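Peptide-binding protein (Photobacterium damsela subsp. piscicida, PDB 6SQX) cleaves the peptidoglycan of potentially competing bacteria as a secreted NlpC/P60 endopeptidase, probably by a cysteine-peptidase mechanism. Local coordinates at residues D76-Y79 with N83-T86; D96-Y101 with N117-I122; A302-N307 with F332-I337; V384-S389 with T440-G445. One frame throughout, in Å; residues are numbered along the deposited sequence.

Contact 1 (D76-Y79 with N83-T86)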
loop_
_atom_site.group_PDB
_atom_site.type_symbol
_atom_site.label_atom_id
_atom_site.label_comp_id
_atom_site.label_asym_id
_atom_site.label_seq_id
_atom_site.Cartn_x
_atom_site.Cartn_y
_atom_site.Cartn_z
ATOM N N ASP A 76 2.001 18.703 11.469
ATOM C CA ASP A 76 0.748 17.963 11.447
ATOM C C ASP A 76 0.800 16.949 10.314
ATOM O O ASP A 76 1.233 17.275 9.203
ATOM C CB ASP A 76 -0.446 18.915 11.177
ATOM C CG ASP A 76 -0.580 20.040 12.224
ATOM O OD1 ASP A 76 -0.106 19.832 13.366
ATOM O OD2 ASP A 76 -1.166 21.087 11.880
ATOM N N PHE A 77 0.315 15.738 10.589
ATOM C CA PHE A 77 0.271 14.667 9.598
ATOM C C PHE A 77 -1.134 14.080 9.538
ATOM O O PHE A 77 -1.714 13.742 10.575
ATOM C CB PHE A 77 1.297 13.558 9.917
ATOM C CG PHE A 77 1.047 12.283 9.160
ATOM C CD1 PHE A 77 1.248 12.218 7.773
ATOM C CD2 PHE A 77 0.578 11.164 9.827
ATOM C CE1 PHE A 77 0.999 11.025 7.058
ATOM C CE2 PHE A 77 0.316 9.975 9.109
ATOM C CZ PHE A 77 0.519 9.929 7.727
ATOM N N TYR A 78 -1.673 13.947 8.328
ATOM C CA TYR A 78 -3.009 13.402 8.090
ATOM C C TYR A 78 -2.906 12.049 7.394
ATOM O O TYR A 78 -2.312 11.969 6.327
ATOM C CB TYR A 78 -3.792 14.335 7.162
ATOM C CG TYR A 78 -4.116 15.655 7.815
ATOM C CD1 TYR A 78 -3.141 16.660 7.939
ATOM C CD2 TYR A 78 -5.393 15.902 8.326
ATOM C CE1 TYR A 78 -3.440 17.885 8.581
ATOM C CE2 TYR A 78 -5.710 17.122 8.942
ATOM C CZ TYR A 78 -4.731 18.092 9.088
ATOM O OH TYR A 78 -5.040 19.292 9.705
ATOM N N TYR A 79 -3.559 11.013 7.930
ATOM C CA TYR A 79 -3.699 9.805 7.100
ATOM C C TYR A 79 -4.563 10.066 5.881
ATOM O O TYR A 79 -4.393 9.393 4.852
ATOM C CB TYR A 79 -4.305 8.646 7.914
ATOM C CG TYR A 79 -3.370 8.175 8.972
ATOM C CD1 TYR A 79 -2.241 7.418 8.647
ATOM C CD2 TYR A 79 -3.593 8.488 10.319
ATOM C CE1 TYR A 79 -1.344 7.007 9.622
ATOM C CE2 TYR A 79 -2.704 8.051 11.315
ATOM C CZ TYR A 79 -1.580 7.298 10.951
ATOM O OH TYR A 79 -0.666 6.881 11.896
ATOM N N ASN A 83 -8.913 15.733 6.141
ATOM C CA ASN A 83 -9.925 15.162 7.015
ATOM C C ASN A 83 -9.358 15.211 8.429
ATOM O O ASN A 83 -8.473 14.435 8.780
ATOM C CB ASN A 83 -10.295 13.732 6.594
ATOM C CG ASN A 83 -11.435 13.195 7.434
ATOM O OD1 ASN A 83 -11.528 13.534 8.608
ATOM N ND2 ASN A 83 -12.323 12.401 6.845
ATOM N N THR A 84 -9.864 16.147 9.257
ATOM C CA THR A 84 -9.293 16.305 10.597
ATOM C C THR A 84 -9.583 15.143 11.541
ATOM O O THR A 84 -8.969 15.082 12.607
ATOM C CB THR A 84 -9.746 17.609 11.246
ATOM O OG1 THR A 84 -11.179 17.604 11.372
ATOM C CG2 THR A 84 -9.274 18.783 10.399
ATOM N N GLN A 85 -10.452 14.198 11.161
ATOM C CA GLN A 85 -10.574 12.965 11.921
ATOM C C GLN A 85 -9.308 12.125 11.875
ATOM O O GLN A 85 -9.189 11.160 12.644
ATOM C CB GLN A 85 -11.747 12.136 11.394
ATOM C CG GLN A 85 -13.106 12.826 11.543
ATOM C CD GLN A 85 -13.655 12.892 12.939
ATOM O OE1 GLN A 85 -13.002 12.524 13.945
ATOM N NE2 GLN A 85 -14.901 13.361 13.011
ATOM N N THR A 86 -8.379 12.454 10.974
ATOM C CA THR A 86 -7.167 11.661 10.762
ATOM C C THR A 86 -5.897 12.450 11.076
ATOM O O THR A 86 -4.789 12.030 10.692
ATOM C CB THR A 86 -7.113 11.109 9.325
ATOM O OG1 THR A 86 -6.809 12.136 8.377
ATOM C CG2 THR A 86 -8.446 10.471 8.944
#
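N83 meets Y78 through its carbonyl: the oxygen lies in the plane of the tyrosine ring, at its edge, with N83 O 3.4 Å from Y78 CD2. The asparagine side chain works within its own segment, where OD1 takes the backbone N-H of Q85 and closes an Asx turn. T84 continues along the same ring edge, its CA 4.0 Å from Y78 CE2 and its methyl slightly farther. The chain then arrives at T86, which carries most of the contact. T86 OG1, held between backbone N and carbonyl carbon (chi1 73°), bonds to N83 O at 2.9 Å, in the carbonyl plane; since T86 N bonds to the same oxygen, two donors grip it. T86 O then receives Y79 N at 3.2 Å with an N-H...O angle of 157°, and Y78 CA adds a CA-H...O contact to it. Beside this bond, T86 CB packs 4.0 Å from Y79 CB. The whole is the loop end of a beta-hairpin, in which F77 pairs with N88 across strands 76-78 and 87-89, while Y345 and Y349 of helix 343-349 lie against T86 and Y345 stacks on the Y79 ring.

Contact 2 (D96-Y101 with N117-I122). With EDO (1,2-ethanediol), chain H; EDO (1,2-ethanediol), chain U; EDO (1,2-ethanediol), chain I.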
loop_
_atom_site.group_PDB
_atom_site.type_symbol
_atom_site.label_atom_id
_atom_site.label_comp_id
_atom_site.label_asym_id
_atom_site.label_seq_id
_atom_site.Cartn_x
_atom_site.Cartn_y
_atom_site.Cartn_z
ATOM N N ASP A 96 6.076 8.635 20.595
ATOM C CA ASP A 96 5.352 7.387 20.827
ATOM C C ASP A 96 6.085 6.196 20.225
ATOM O O ASP A 96 6.090 5.108 20.812
ATOM C CB ASP A 96 3.946 7.453 20.227
ATOM C CG ASP A 96 3.003 8.366 20.999
ATOM O OD1 ASP A 96 3.355 8.836 22.093
ATOM O OD2 ASP A 96 1.899 8.594 20.488
ATOM N N THR A 97 6.684 6.373 19.041
ATOM C CA THR A 97 7.363 5.254 18.388
ATOM C C THR A 97 8.618 4.861 19.150
ATOM O O THR A 97 8.868 3.668 19.379
ATOM C CB THR A 97 7.683 5.634 16.937
ATOM O OG1 THR A 97 6.463 5.981 16.273
ATOM C CG2 THR A 97 8.350 4.477 16.191
ATOM N N ILE A 98 9.401 5.854 19.588
ATOM C CA ILE A 98 10.568 5.563 20.411
ATOM C C ILE A 98 10.148 4.785 21.651
ATOM O O ILE A 98 10.740 3.755 21.987
ATOM C CB ILE A 98 11.293 6.867 20.800
ATOM C CG1 ILE A 98 11.959 7.499 19.586
ATOM C CG2 ILE A 98 12.371 6.585 21.837
ATOM C CD1 ILE A 98 12.468 8.905 19.853
ATOM N N ARG A 99 9.141 5.302 22.373
ATOM C CA ARG A 99 8.683 4.649 23.596
ATOM C C ARG A 99 8.229 3.218 23.332
ATOM O O ARG A 99 8.475 2.312 24.149
ATOM C CB ARG A 99 7.558 5.478 24.228
ATOM C CG ARG A 99 7.145 5.050 25.630
ATOM C CD ARG A 99 6.202 6.070 26.280
ATOM N NE ARG A 99 4.935 6.207 25.567
ATOM C CZ ARG A 99 4.617 7.238 24.782
ATOM N NH1 ARG A 99 3.439 7.257 24.173
ATOM N NH2 ARG A 99 5.458 8.257 24.615
ATOM N N TYR A 100 7.539 3.003 22.212
ATOM C CA TYR A 100 7.007 1.681 21.911
ATOM C C TYR A 100 8.124 0.649 21.822
ATOM O O TYR A 100 7.994 -0.464 22.347
ATOM C CB TYR A 100 6.240 1.734 20.597
ATOM C CG TYR A 100 5.544 0.452 20.261
ATOM C CD1 TYR A 100 4.244 0.211 20.677
ATOM C CD2 TYR A 100 6.179 -0.517 19.491
ATOM C CE1 TYR A 100 3.596 -0.984 20.345
ATOM C CE2 TYR A 100 5.552 -1.706 19.169
ATOM C CZ TYR A 100 4.262 -1.940 19.585
ATOM O OH TYR A 100 3.662 -3.134 19.250
ATOM N N TYR A 101 9.232 0.994 21.152
ATOM C CA TYR A 101 10.318 0.031 20.989
ATOM C C TYR A 101 11.286 -0.003 22.163
ATOM O O TYR A 101 11.910 -1.047 22.407
ATOM C CB TYR A 101 11.041 0.270 19.664
ATOM C CG TYR A 101 10.119 -0.103 18.539
ATOM C CD1 TYR A 101 9.812 -1.445 18.308
ATOM C CD2 TYR A 101 9.524 0.868 17.715
ATOM C CE1 TYR A 101 8.946 -1.815 17.294
ATOM C CE2 TYR A 101 8.644 0.502 16.676
ATOM C CZ TYR A 101 8.353 -0.849 16.483
ATOM O OH TYR A 101 7.482 -1.218 15.489
ATOM N N ASN A 117 19.537 -1.967 24.959
ATOM C CA ASN A 117 19.573 -0.521 24.796
ATOM C C ASN A 117 19.559 -0.085 23.330
ATOM O O ASN A 117 19.955 1.044 23.029
ATOM C CB ASN A 117 20.836 0.011 25.461
ATOM C CG ASN A 117 22.094 -0.449 24.737
ATOM O OD1 ASN A 117 22.066 -1.428 23.965
ATOM N ND2 ASN A 117 23.202 0.258 24.968
ATOM N N TRP A 118 19.125 -0.950 22.409
ATOM C CA TRP A 118 19.377 -0.679 20.995
ATOM C C TRP A 118 18.632 0.550 20.475
ATOM O O TRP A 118 19.090 1.166 19.511
ATOM C CB TRP A 118 19.067 -1.911 20.143
ATOM C CG TRP A 118 17.651 -2.018 19.792
ATOM C CD1 TRP A 118 16.624 -2.397 20.615
ATOM C CD2 TRP A 118 17.061 -1.746 18.502
ATOM N NE1 TRP A 118 15.432 -2.384 19.908
ATOM C CE2 TRP A 118 15.675 -1.977 18.620
ATOM C CE3 TRP A 118 17.577 -1.342 17.263
ATOM C CZ2 TRP A 118 14.790 -1.806 17.547
ATOM C CZ3 TRP A 118 16.703 -1.191 16.193
ATOM C CH2 TRP A 118 15.323 -1.405 16.343
ATOM N N VAL A 119 17.515 0.937 21.099
ATOM C CA VAL A 119 16.798 2.136 20.669
ATOM C C VAL A 119 17.552 3.410 21.043
ATOM O O VAL A 119 17.357 4.455 20.406
ATOM C CB VAL A 119 15.360 2.109 21.230
ATOM C CG1 VAL A 119 14.534 3.282 20.720
ATOM C CG2 VAL A 119 14.676 0.791 20.880
ATOM N N ASN A 120 18.417 3.350 22.061
ATOM C CA ASN A 120 19.052 4.572 22.550
ATOM C C ASN A 120 19.834 5.277 21.448
ATOM O O ASN A 120 19.721 6.497 21.277
ATOM C CB ASN A 120 19.941 4.286 23.761
ATOM C CG ASN A 120 19.131 3.943 24.976
ATOM O OD1 ASN A 120 17.898 4.014 24.929
ATOM N ND2 ASN A 120 19.794 3.574 26.068
ATOM N N SER A 121 20.623 4.523 20.677
ATOM C CA SER A 121 21.418 5.147 19.623
ATOM C C SER A 121 20.519 5.744 18.551
ATOM O O SER A 121 20.824 6.804 17.988
ATOM C CB SER A 121 22.383 4.125 19.021
ATOM O OG SER A 121 21.714 3.246 18.129
ATOM N N ILE A 122 19.404 5.082 18.268
ATOM C CA ILE A 122 18.453 5.592 17.290
ATOM C C ILE A 122 17.793 6.871 17.794
ATOM O O ILE A 122 17.664 7.852 17.052
ATOM C CB ILE A 122 17.423 4.511 16.930
ATOM C CG1 ILE A 122 18.126 3.330 16.261
ATOM C CG2 ILE A 122 16.318 5.081 16.031
ATOM C CD1 ILE A 122 17.244 2.147 16.109
HETATM C C1 EDO H . 5.409 -5.411 17.334
HETATM O O1 EDO H . 5.369 -5.178 18.755
HETATM C C2 EDO H . 4.079 -5.977 16.864
HETATM O O2 EDO H . 3.828 -7.213 17.576
HETATM C C1 EDO U . 3.318 -1.952 13.936
HETATM O O1 EDO U . 2.219 -2.564 13.259
HETATM C C2 EDO U . 3.330 -2.363 15.401
HETATM O O2 EDO U . 4.100 -1.401 16.127
HETATM C C1 EDO I . 4.778 6.625 13.255
HETATM O O1 EDO I . 5.854 5.722 13.554
HETATM C C2 EDO I . 4.780 6.859 11.753
HETATM O O2 EDO I . 6.139 6.915 11.331
#
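Y101 and V119 bring the two helices together, their CA atoms 6.8 Å apart, with no hydrogen bond passing between the segments. Such a junction shows how one branched side chain can serve two neighbours at once. V119 holds CG1 anti to its own nitrogen (chi1 -175°), and this methyl approaches I98, where CG1 stands 4.1 Å from I98 CG2 and slightly nearer still, 4.0 Å, to I98 O. The other methyl goes to the next turn of the partner helix: V119 CG2 lies 3.9 Å from Y101 CB and also touches the Y101 carbonyl. The same CG2 also sits over one face of the W118 ring, offset toward the rim. Y101 therefore gives the contact only its root, for its ring departs from V119 and lies under the edge of Y100, whose CD2 is 3.6 Å above the centre of the Y101 ring.

Polar groups keep to other sides of helix 90-102. R99 NH1 forms a salt bridge with D96 OD1 at 2.6 Å, meeting the oxygen from above the carboxylate plane, and K92 pairs with the second oxygen, D96 OD2. Ethanediols, probably from the crystallisation liquor, take two hydroxyls: O1 of the chain H molecule hydrogen-bonds Y100 OH at 2.7 Å, and another, of chain I, donates to T97 OG1. Helix 118-126 continues the packing, with S123 and M126 against I98, while the Y101 ring reaches beyond the helix pair to F160 and Y175.

Contact 3 (A302-N307 with F332-I337); sequences AHQINN and FSTFGI
The amide of Q304 and the ring of F335 are turned 73° apart, and they meet by way of the glutamine chain: Q304 CG is 4.0 Å from F335 CZ, the far end of the ring. F301, a turn before Q304 on helix 298-308, stacks with the same ring, so that this helix meets F335 at two points. A bend at chi2 (-62°) turns the glutamine chain beyond CG, bringing its amide across to T334, whose CG2 is 4.1 Å from Q304 OE1.

No direct hydrogen bond joins the segments; a water does it instead. It donates to Q304 OE1 at 2.8 Å and also hydrogen-bonds T334 OG1, again at 2.8 Å. Q304 NE2 has a weak bond of its own to T235 O.

Helix 326-334 ends here in a Schellman motif. G336, with positive phi (68°), lets I337 N return to F332 O at 3.1 Å and G336 N to S333 O, and F335 N shares the F332 oxygen from the opposite face of its plane. F335, just past the helical residues, brings the end of its ring to Q304.

Chemically, the contact pairs a methylene-to-ring touch with one buried polar bridge. Q304 OE1 and T334 OG1, 4.3 Å apart, are too far for a direct bond, and the water spans them; the two ends of the amide, bonded differently, probably settle its flip.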
loop_
_atom_site.group_PDB
_atom_site.type_symbol
_atom_site.label_atom_id
_atom_site.label_comp_id
_atom_site.label_asym_id
_atom_site.label_seq_id
_atom_site.Cartn_x
_atom_site.Cartn_y
_atom_site.Cartn_z
ATOM N N ALA A 302 -8.039 -5.375 -15.673
ATOM C CA ALA A 302 -7.629 -6.777 -15.778
ATOM C C ALA A 302 -6.135 -6.902 -16.057
ATOM O O ALA A 302 -5.448 -7.728 -15.439
ATOM C CB ALA A 302 -8.455 -7.495 -16.849
ATOM N N HIS A 303 -5.616 -6.102 -17.009
ATOM C CA HIS A 303 -4.185 -6.187 -17.283
ATOM C C HIS A 303 -3.373 -5.836 -16.046
ATOM O O HIS A 303 -2.367 -6.484 -15.737
ATOM C CB HIS A 303 -3.775 -5.235 -18.399
ATOM C CG HIS A 303 -4.357 -5.537 -19.745
ATOM N ND1 HIS A 303 -4.353 -6.799 -20.308
ATOM C CD2 HIS A 303 -4.907 -4.709 -20.667
ATOM C CE1 HIS A 303 -4.901 -6.732 -21.516
ATOM N NE2 HIS A 303 -5.239 -5.470 -21.765
ATOM N N GLN A 304 -3.779 -4.780 -15.336
ATOM C CA GLN A 304 -2.999 -4.359 -14.176
ATOM C C GLN A 304 -3.094 -5.374 -13.050
ATOM O O GLN A 304 -2.077 -5.716 -12.427
ATOM C CB GLN A 304 -3.477 -2.988 -13.718
ATOM C CG GLN A 304 -3.140 -1.927 -14.738
ATOM C CD GLN A 304 -1.645 -1.813 -14.943
ATOM O OE1 GLN A 304 -0.892 -1.559 -13.996
ATOM N NE2 GLN A 304 -1.191 -2.069 -16.194
ATOM N N ILE A 305 -4.304 -5.886 -12.784
ATOM C CA ILE A 305 -4.453 -6.975 -11.811
ATOM C C ILE A 305 -3.538 -8.141 -12.159
ATOM O O ILE A 305 -2.795 -8.656 -11.312
ATOM C CB ILE A 305 -5.925 -7.407 -11.716
ATOM C CG1 ILE A 305 -6.707 -6.374 -10.887
ATOM C CG2 ILE A 305 -6.054 -8.804 -11.114
ATOM C CD1 ILE A 305 -8.200 -6.553 -10.987
ATOM N N ASN A 306 -3.555 -8.544 -13.429
ATOM C CA ASN A 306 -2.750 -9.691 -13.827
ATOM C C ASN A 306 -1.264 -9.444 -13.592
ATOM O O ASN A 306 -0.514 -10.392 -13.316
ATOM C CB ASN A 306 -3.027 -10.007 -15.301
ATOM C CG ASN A 306 -4.327 -10.792 -15.490
ATOM O OD1 ASN A 306 -4.981 -11.156 -14.493
ATOM N ND2 ASN A 306 -4.732 -11.038 -16.756
ATOM N N ASN A 307 -0.806 -8.195 -13.747
ATOM C CA ASN A 307 0.612 -7.894 -13.548
ATOM C C ASN A 307 1.051 -8.023 -12.089
ATOM O O ASN A 307 2.262 -8.156 -11.826
ATOM C CB ASN A 307 0.958 -6.482 -14.012
ATOM C CG ASN A 307 0.940 -6.340 -15.526
ATOM O OD1 ASN A 307 0.985 -7.333 -16.273
ATOM N ND2 ASN A 307 0.900 -5.113 -15.986
ATOM N N PHE A 332 -5.004 1.261 -7.683
ATOM C CA PHE A 332 -5.915 2.353 -7.997
ATOM C C PHE A 332 -5.175 3.615 -8.406
ATOM O O PHE A 332 -5.716 4.419 -9.182
ATOM C CB PHE A 332 -6.896 2.574 -6.837
ATOM C CG PHE A 332 -8.044 1.600 -6.857
ATOM C CD1 PHE A 332 -9.096 1.784 -7.745
ATOM C CD2 PHE A 332 -8.035 0.460 -6.030
ATOM C CE1 PHE A 332 -10.179 0.873 -7.807
ATOM C CE2 PHE A 332 -9.102 -0.457 -6.088
ATOM C CZ PHE A 332 -10.184 -0.237 -6.980
ATOM N N SER A 333 -3.933 3.795 -7.900
ATOM C CA SER A 333 -3.169 5.000 -8.230
ATOM C C SER A 333 -2.924 5.113 -9.729
ATOM O O SER A 333 -2.903 6.219 -10.272
ATOM C CB SER A 333 -1.851 5.078 -7.446
ATOM O OG SER A 333 -0.908 4.086 -7.888
ATOM N N THR A 334 -2.723 3.973 -10.406
ATOM C CA THR A 334 -2.505 3.960 -11.859
ATOM C C THR A 334 -3.663 4.601 -12.618
ATOM O O THR A 334 -3.476 5.170 -13.707
ATOM C CB THR A 334 -2.377 2.493 -12.270
ATOM O OG1 THR A 334 -1.193 1.991 -11.649
ATOM C CG2 THR A 334 -2.267 2.290 -13.779
ATOM N N PHE A 335 -4.861 4.539 -12.039
ATOM C CA PHE A 335 -6.092 5.067 -12.608
ATOM C C PHE A 335 -6.455 6.447 -12.040
ATOM O O PHE A 335 -7.553 6.949 -12.327
ATOM C CB PHE A 335 -7.217 4.055 -12.360
ATOM C CG PHE A 335 -6.956 2.735 -13.027
ATOM C CD1 PHE A 335 -7.236 2.584 -14.395
ATOM C CD2 PHE A 335 -6.387 1.691 -12.316
ATOM C CE1 PHE A 335 -6.963 1.386 -15.037
ATOM C CE2 PHE A 335 -6.118 0.469 -12.953
ATOM C CZ PHE A 335 -6.377 0.340 -14.328
ATOM N N GLY A 336 -5.586 7.030 -11.202
ATOM C CA GLY A 336 -5.946 8.298 -10.580
ATOM C C GLY A 336 -7.074 8.200 -9.574
ATOM O O GLY A 336 -7.882 9.130 -9.472
ATOM N N ILE A 337 -7.133 7.103 -8.823
ATOM C CA ILE A 337 -8.113 6.904 -7.768
ATOM C C ILE A 337 -7.307 6.739 -6.501
ATOM O O ILE A 337 -6.415 5.881 -6.442
ATOM C CB ILE A 337 -8.979 5.670 -8.041
ATOM C CG1 ILE A 337 -9.779 5.885 -9.335
ATOM C CG2 ILE A 337 -9.885 5.405 -6.845
ATOM C CD1 ILE A 337 -10.578 4.649 -9.771
HETATM O O HOH W 1 -1.288 -0.742 -11.320
#

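Contact 4 (V384-S389 with T440-G445); sequences VSFGNS and TPIGIG
I442 packs against F386 and V384 in the papain-like fold of the NlpC/P60 family, here built on a six-stranded antiparallel sheet. Strands 382-387 and 438-441 both belong to that sheet but are not neighbours: strands 395-405 and 408-415 lie between them, and the contact is made by side chains. The isoleucine that makes it comes just after strand 438-441.

From CB the side chain divides. CG2 runs anti to the backbone N and comes up to the edge of the F386 ring, near its plane, 4.0 Å from F386 CE2 and 4.1 Å from F386 CZ. CG1 takes the other direction, beside the backbone N (chi1 -67°), and a further bend at chi2 (-72°) carries the tip toward V384, where I442 CD1 is 4.3 Å from V384 CG2. That last touch is the less certain of the two, because V384 was modelled in two conformations. A single beta-branched residue thus spreads over both side chains of segment 384-389 that point toward it, V384 and F386, through apolar contacts, with no hydrogen bond between the segments.

Around this centre, A411 and M413 of strand 408-415 and the loop residue W463 also touch I442, while F468 meets the F386 ring at about a right angle. Beyond I442 the chain turns at once, with G443 at the centre of an inverse gamma turn. Just ahead of it, T440 OG1 donates to P441 O at 2.9 Å, from 44° above the carbonyl plane.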
loop_
_atom_site.group_PDB
_atom_site.type_symbol
_atom_site.label_atom_id
_atom_site.label_comp_id
_atom_site.label_asym_id
_atom_site.label_seq_id
_atom_site.Cartn_x
_atom_site.Cartn_y
_atom_site.Cartn_z
ATOM N N VAL A 384 -13.661 -5.143 0.485
ATOM C CA VAL A 384 -14.138 -6.008 1.560
ATOM C C VAL A 384 -13.041 -6.089 2.605
ATOM O O VAL A 384 -11.901 -6.438 2.277
ATOM C CB VAL A 384 -14.498 -7.418 1.051
ATOM C CG1 VAL A 384 -15.295 -8.178 2.138
ATOM C CG2 VAL A 384 -15.310 -7.328 -0.237
ATOM N N SER A 385 -13.375 -5.778 3.863
ATOM C CA SER A 385 -12.387 -5.780 4.917
ATOM C C SER A 385 -12.838 -6.699 6.046
ATOM O O SER A 385 -14.024 -6.977 6.208
ATOM C CB SER A 385 -12.091 -4.356 5.411
ATOM O OG SER A 385 -13.282 -3.688 5.847
ATOM N N PHE A 386 -11.860 -7.182 6.810
ATOM C CA PHE A 386 -12.056 -8.253 7.782
ATOM C C PHE A 386 -11.241 -7.898 9.015
ATOM O O PHE A 386 -10.133 -7.378 8.894
ATOM C CB PHE A 386 -11.522 -9.606 7.235
ATOM C CG PHE A 386 -11.953 -9.915 5.808
ATOM C CD1 PHE A 386 -11.218 -9.414 4.736
ATOM C CD2 PHE A 386 -13.048 -10.727 5.552
ATOM C CE1 PHE A 386 -11.585 -9.680 3.414
ATOM C CE2 PHE A 386 -13.424 -11.038 4.229
ATOM C CZ PHE A 386 -12.678 -10.501 3.148
ATOM N N GLY A 387 -11.770 -8.206 10.197
ATOM C CA GLY A 387 -10.976 -7.983 11.391
ATOM C C GLY A 387 -11.499 -8.794 12.562
ATOM O O GLY A 387 -12.505 -9.502 12.453
ATOM N N ASN A 388 -10.796 -8.684 13.698
ATOM C CA ASN A 388 -11.080 -9.476 14.892
ATOM C C ASN A 388 -11.986 -8.770 15.890
ATOM O O ASN A 388 -12.245 -9.326 16.954
ATOM C CB ASN A 388 -9.782 -9.916 15.595
ATOM C CG ASN A 388 -9.027 -8.757 16.264
ATOM O OD1 ASN A 388 -9.528 -7.634 16.376
ATOM N ND2 ASN A 388 -7.807 -9.039 16.714
ATOM N N SER A 389 -12.447 -7.560 15.578
ATOM C CA SER A 389 -13.415 -6.835 16.393
ATOM C C SER A 389 -14.318 -6.048 15.451
ATOM O O SER A 389 -14.043 -5.932 14.252
ATOM C CB SER A 389 -12.732 -5.871 17.381
ATOM O OG SER A 389 -12.213 -4.727 16.708
ATOM N N THR A 440 -8.756 -14.657 -5.180
ATOM C CA THR A 440 -9.150 -15.766 -4.327
ATOM C C THR A 440 -10.646 -15.714 -4.041
ATOM O O THR A 440 -11.270 -14.651 -4.139
ATOM C CB THR A 440 -8.417 -15.734 -2.973
ATOM O OG1 THR A 440 -8.898 -14.607 -2.218
ATOM C CG2 THR A 440 -6.944 -15.597 -3.110
ATOM N N PRO A 441 -11.245 -16.833 -3.626
ATOM C CA PRO A 441 -12.551 -16.752 -2.946
ATOM C C PRO A 441 -12.433 -15.795 -1.769
ATOM O O PRO A 441 -11.367 -15.640 -1.183
ATOM C CB PRO A 441 -12.782 -18.185 -2.448
ATOM C CG PRO A 441 -11.963 -19.057 -3.442
ATOM C CD PRO A 441 -10.711 -18.212 -3.647
ATOM N N ILE A 442 -13.560 -15.196 -1.388
ATOM C CA ILE A 442 -13.589 -14.439 -0.136
ATOM C C ILE A 442 -13.145 -15.331 1.018
ATOM O O ILE A 442 -12.333 -14.930 1.872
ATOM C CB ILE A 442 -15.010 -13.882 0.117
ATOM C CG1 ILE A 442 -15.379 -12.827 -0.935
ATOM C CG2 ILE A 442 -15.147 -13.350 1.528
ATOM C CD1 ILE A 442 -14.650 -11.503 -0.780
ATOM N N GLY A 443 -13.711 -16.552 1.078
ATOM C CA GLY A 443 -13.365 -17.528 2.098
ATOM C C GLY A 443 -12.080 -18.251 1.717
ATOM O O GLY A 443 -12.106 -19.450 1.354
ATOM N N ILE A 444 -10.951 -17.525 1.772
ATOM C CA ILE A 444 -9.673 -18.117 1.360
ATOM C C ILE A 444 -9.462 -19.429 2.093
ATOM O O ILE A 444 -9.470 -19.477 3.325
ATOM C CB ILE A 444 -8.489 -17.180 1.681
ATOM C CG1 ILE A 444 -8.633 -15.823 1.013
ATOM C CG2 ILE A 444 -7.167 -17.866 1.244
ATOM C CD1 ILE A 444 -7.580 -14.829 1.506
ATOM N N GLY A 445 -9.181 -20.506 1.344
ATOM C CA GLY A 445 -8.877 -21.777 1.956
ATOM C C GLY A 445 -10.050 -22.563 2.512
ATOM O O GLY A 445 -9.837 -23.681 3.005
#

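The four contacts follow one another along the chain and none touches another. Contacts 3 and 4 belong to the peptidase part, their centres 22 Å apart: contact 3 includes the C-terminal end of helix 326-334, which starts just after C324, modelled as a cysteinesulfonic acid, and contact 4 packs across the six-stranded sheet. Contact 2 is remote, its centre 38 Å from that of contact 3 and on the other side of the chain's centre. Contact 1 is about equally far from both, centres 25 and 26 Å away, with nearest atoms about 8 Å from contact 2 and about 12 Å from contact 3; its hairpin rests on helix 343-349, the next helix after 326-334.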